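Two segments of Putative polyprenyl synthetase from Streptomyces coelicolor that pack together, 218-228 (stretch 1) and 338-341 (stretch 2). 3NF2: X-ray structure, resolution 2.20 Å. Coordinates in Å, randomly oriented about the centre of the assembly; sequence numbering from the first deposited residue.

Stretch 1 218-228: LAFQAVDDLLG
Stretch 2 (338-341) FVVV

This is a small, predominantly apolar contact in which one side of a helix, residues 218-228, receives a run of three valines where a second helix gives way to extended chain, with no hydrogen bond between the two stretches and 304 Å² buried, both sides summed.

Stretch 1 is helical throughout, with phi/psi values near -65/-40 and a regular ladder of i to i+4 backbone bonds, from Ala-222 N to Leu-218 O at 2.9 Å through to Gly-228 N to Asp-224 O at 2.8 Å. Its peptide groups are thus largely satisfied within the helix, and what it offers its partner is side chains. Ala-219, Val-223 and Leu-227, spaced four residues apart, all direct CA-to-CB toward stretch 2, and Phe-220 joins them sideways. Stretch 2 enters as helix at Phe-338 (-64/-35); Val-339 keeps helical angles (-60/-32), but Val-340 is extended at -93/144. The register sets Phe-220 CA 5.5 Å from Val-339 CA and Val-223 CA 6.2 Å from Val-340 CA, so both chains advance in the same sense along the contact.

Val-339 is the residue most covered, losing 78 Å² to the helix. Val-339 CG1 lies 3.7 Å from Phe-220 CA and 4.4 Å from Ala-219 CB. An approach this close to the backbone suits the small methyl of Ala-219, which covers the valine without holding it off. The other methyl, Val-339 CG2, meets Phe-220 CD1 at 3.8 Å, obliquely to the ring, whose chi1 is 175° (t) and chi2 76°. Val-339 thus touches both backbone and ring; its chi1 of 138° lies between the standard wells.

One turn on, Val-223 (chi1 168°, t) spreads its two methyls over the partner. Val-223 CG2 packs 3.9 Å from Val-340 CG1, while Val-223 CG1 lies 3.9 Å from Val-341 CG1 and 3.8 Å from Val-339 O. The last of these is a carbon-to-oxygen van der Waals contact. A beta-branched residue suits this place because its two methyls diverge close to the backbone, enough to reach successive valines. Val-340 takes chi1 m (-54°) and Val-341 chi1 p (65°).

The contact closes at Leu-227 (chi1 -57°, m; chi2 -173°, t), whose longer side chain carries CD2 to within 4.0 Å of Val-341 CG1. Leu-227 and Val-341 are both exposed, and Val-341 is poorly ordered, so this end is less precisely defined than the packing around Val-339.

The polar residues of the helix stand clear of the valines. Gln-221 points away, and its NE2 donates to Asp-225 OD1 at 3.1 Å with an angle of 163°, a bond that ties one turn of helix to the next; Gln-221 has chi1 -165° (t) and chi2 58° (p), Asp-225 chi1 -68° (m). Asp-224, sideways with chi1 -114°, makes no contact with stretch 2. No polar side chain of the helix takes part, and the side chains that meet across the stretches do so through hydrocarbon groups.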

# COMPACT_ATOMS: atom_id res chain seq x y z
N LEU A 218 15.55 18.20 1.76
CA LEU A 218 15.16 19.48 1.16
C LEU A 218 16.30 20.11 0.36
O LEU A 218 16.06 20.67 -0.72
CB LEU A 218 14.67 20.45 2.24
CG LEU A 218 13.33 20.14 2.90
CD1 LEU A 218 13.13 21.01 4.12
CD2 LEU A 218 12.17 20.34 1.93
N ALA A 219 17.53 19.98 0.86
CA ALA A 219 18.69 20.51 0.16
C ALA A 219 18.90 19.73 -1.13
O ALA A 219 19.23 20.30 -2.18
CB ALA A 219 19.94 20.44 1.03
N PHE A 220 18.66 18.42 -1.05
CA PHE A 220 18.77 17.51 -2.18
C PHE A 220 17.73 17.83 -3.25
O PHE A 220 18.06 17.89 -4.44
CB PHE A 220 18.67 16.05 -1.69
CG PHE A 220 18.66 15.04 -2.79
CD1 PHE A 220 19.83 14.69 -3.46
CD2 PHE A 220 17.47 14.40 -3.15
CE1 PHE A 220 19.82 13.74 -4.47
CE2 PHE A 220 17.44 13.45 -4.16
CZ PHE A 220 18.61 13.13 -4.83
N GLN A 221 16.49 18.04 -2.83
CA GLN A 221 15.41 18.33 -3.77
C GLN A 221 15.55 19.71 -4.42
O GLN A 221 15.23 19.86 -5.61
CB GLN A 221 14.03 18.15 -3.14
CG GLN A 221 12.90 18.09 -4.19
CD GLN A 221 13.09 16.97 -5.17
OE1 GLN A 221 13.26 15.81 -4.78
NE2 GLN A 221 13.08 17.30 -6.46
N ALA A 222 16.03 20.69 -3.66
CA ALA A 222 16.36 22.01 -4.22
C ALA A 222 17.42 21.92 -5.32
O ALA A 222 17.26 22.53 -6.39
CB ALA A 222 16.82 22.95 -3.11
N VAL A 223 18.46 21.12 -5.09
CA VAL A 223 19.50 20.89 -6.10
C VAL A 223 18.96 20.10 -7.29
O VAL A 223 19.29 20.41 -8.44
CB VAL A 223 20.77 20.22 -5.48
CG1 VAL A 223 21.72 19.72 -6.55
CG2 VAL A 223 21.50 21.20 -4.57
N ASP A 224 18.13 19.09 -7.00
CA ASP A 224 17.41 18.34 -8.04
C ASP A 224 16.54 19.24 -8.92
O ASP A 224 16.51 19.09 -10.13
CB ASP A 224 16.51 17.27 -7.41
CG ASP A 224 16.94 15.87 -7.76
OD1 ASP A 224 17.25 15.60 -8.94
OD2 ASP A 224 16.95 15.02 -6.84
N ASP A 225 15.87 20.20 -8.29
CA ASP A 225 15.10 21.20 -9.02
C ASP A 225 15.97 22.13 -9.88
O ASP A 225 15.54 22.54 -10.96
CB ASP A 225 14.27 22.03 -8.05
CG ASP A 225 13.16 21.24 -7.41
OD1 ASP A 225 12.95 20.07 -7.81
OD2 ASP A 225 12.51 21.78 -6.50
N LEU A 226 17.16 22.48 -9.39
CA LEU A 226 18.08 23.28 -10.20
C LEU A 226 18.59 22.49 -11.40
O LEU A 226 18.66 23.02 -12.50
CB LEU A 226 19.26 23.80 -9.38
CG LEU A 226 18.98 24.88 -8.33
CD1 LEU A 226 20.16 25.00 -7.39
CD2 LEU A 226 18.64 26.24 -8.96
N LEU A 227 18.91 21.21 -11.18
CA LEU A 227 19.39 20.34 -12.25
C LEU A 227 18.30 19.95 -13.23
O LEU A 227 18.58 19.68 -14.40
CB LEU A 227 20.06 19.08 -11.70
CG LEU A 227 21.25 19.09 -10.72
CD1 LEU A 227 21.77 17.66 -10.50
CD2 LEU A 227 22.40 20.03 -11.13
N GLY A 228 17.05 19.87 -12.76
CA GLY A 228 15.92 19.57 -13.65
C GLY A 228 15.71 20.63 -14.73
O GLY A 228 15.28 20.32 -15.84
N PHE A 338 28.04 15.93 -0.81
CA PHE A 338 27.83 15.24 -2.09
C PHE A 338 26.46 15.57 -2.68
O PHE A 338 26.29 15.66 -3.90
CB PHE A 338 27.98 13.72 -1.96
CG PHE A 338 27.66 12.96 -3.23
CD1 PHE A 338 26.41 12.36 -3.42
CD2 PHE A 338 28.61 12.85 -4.25
CE1 PHE A 338 26.11 11.67 -4.60
CE2 PHE A 338 28.32 12.15 -5.43
CZ PHE A 338 27.06 11.57 -5.60
N VAL A 339 25.48 15.73 -1.79
CA VAL A 339 24.10 16.04 -2.14
C VAL A 339 23.96 17.35 -2.94
O VAL A 339 23.09 17.45 -3.82
CB VAL A 339 23.20 15.96 -0.88
CG1 VAL A 339 22.19 17.09 -0.83
CG2 VAL A 339 22.51 14.59 -0.82
N VAL A 340 24.82 18.32 -2.66
CA VAL A 340 24.90 19.55 -3.46
C VAL A 340 25.97 19.43 -4.57
O VAL A 340 27.00 18.78 -4.39
CB VAL A 340 25.08 20.84 -2.58
CG1 VAL A 340 23.99 20.92 -1.53
CG2 VAL A 340 26.45 20.91 -1.92
N VAL A 341 25.69 20.02 -5.73
CA VAL A 341 26.61 19.97 -6.89
C VAL A 341 26.55 21.25 -7.73
O VAL A 341 25.55 21.97 -7.73
CB VAL A 341 26.38 18.70 -7.78
CG1 VAL A 341 25.00 18.71 -8.45
CG2 VAL A 341 27.49 18.56 -8.83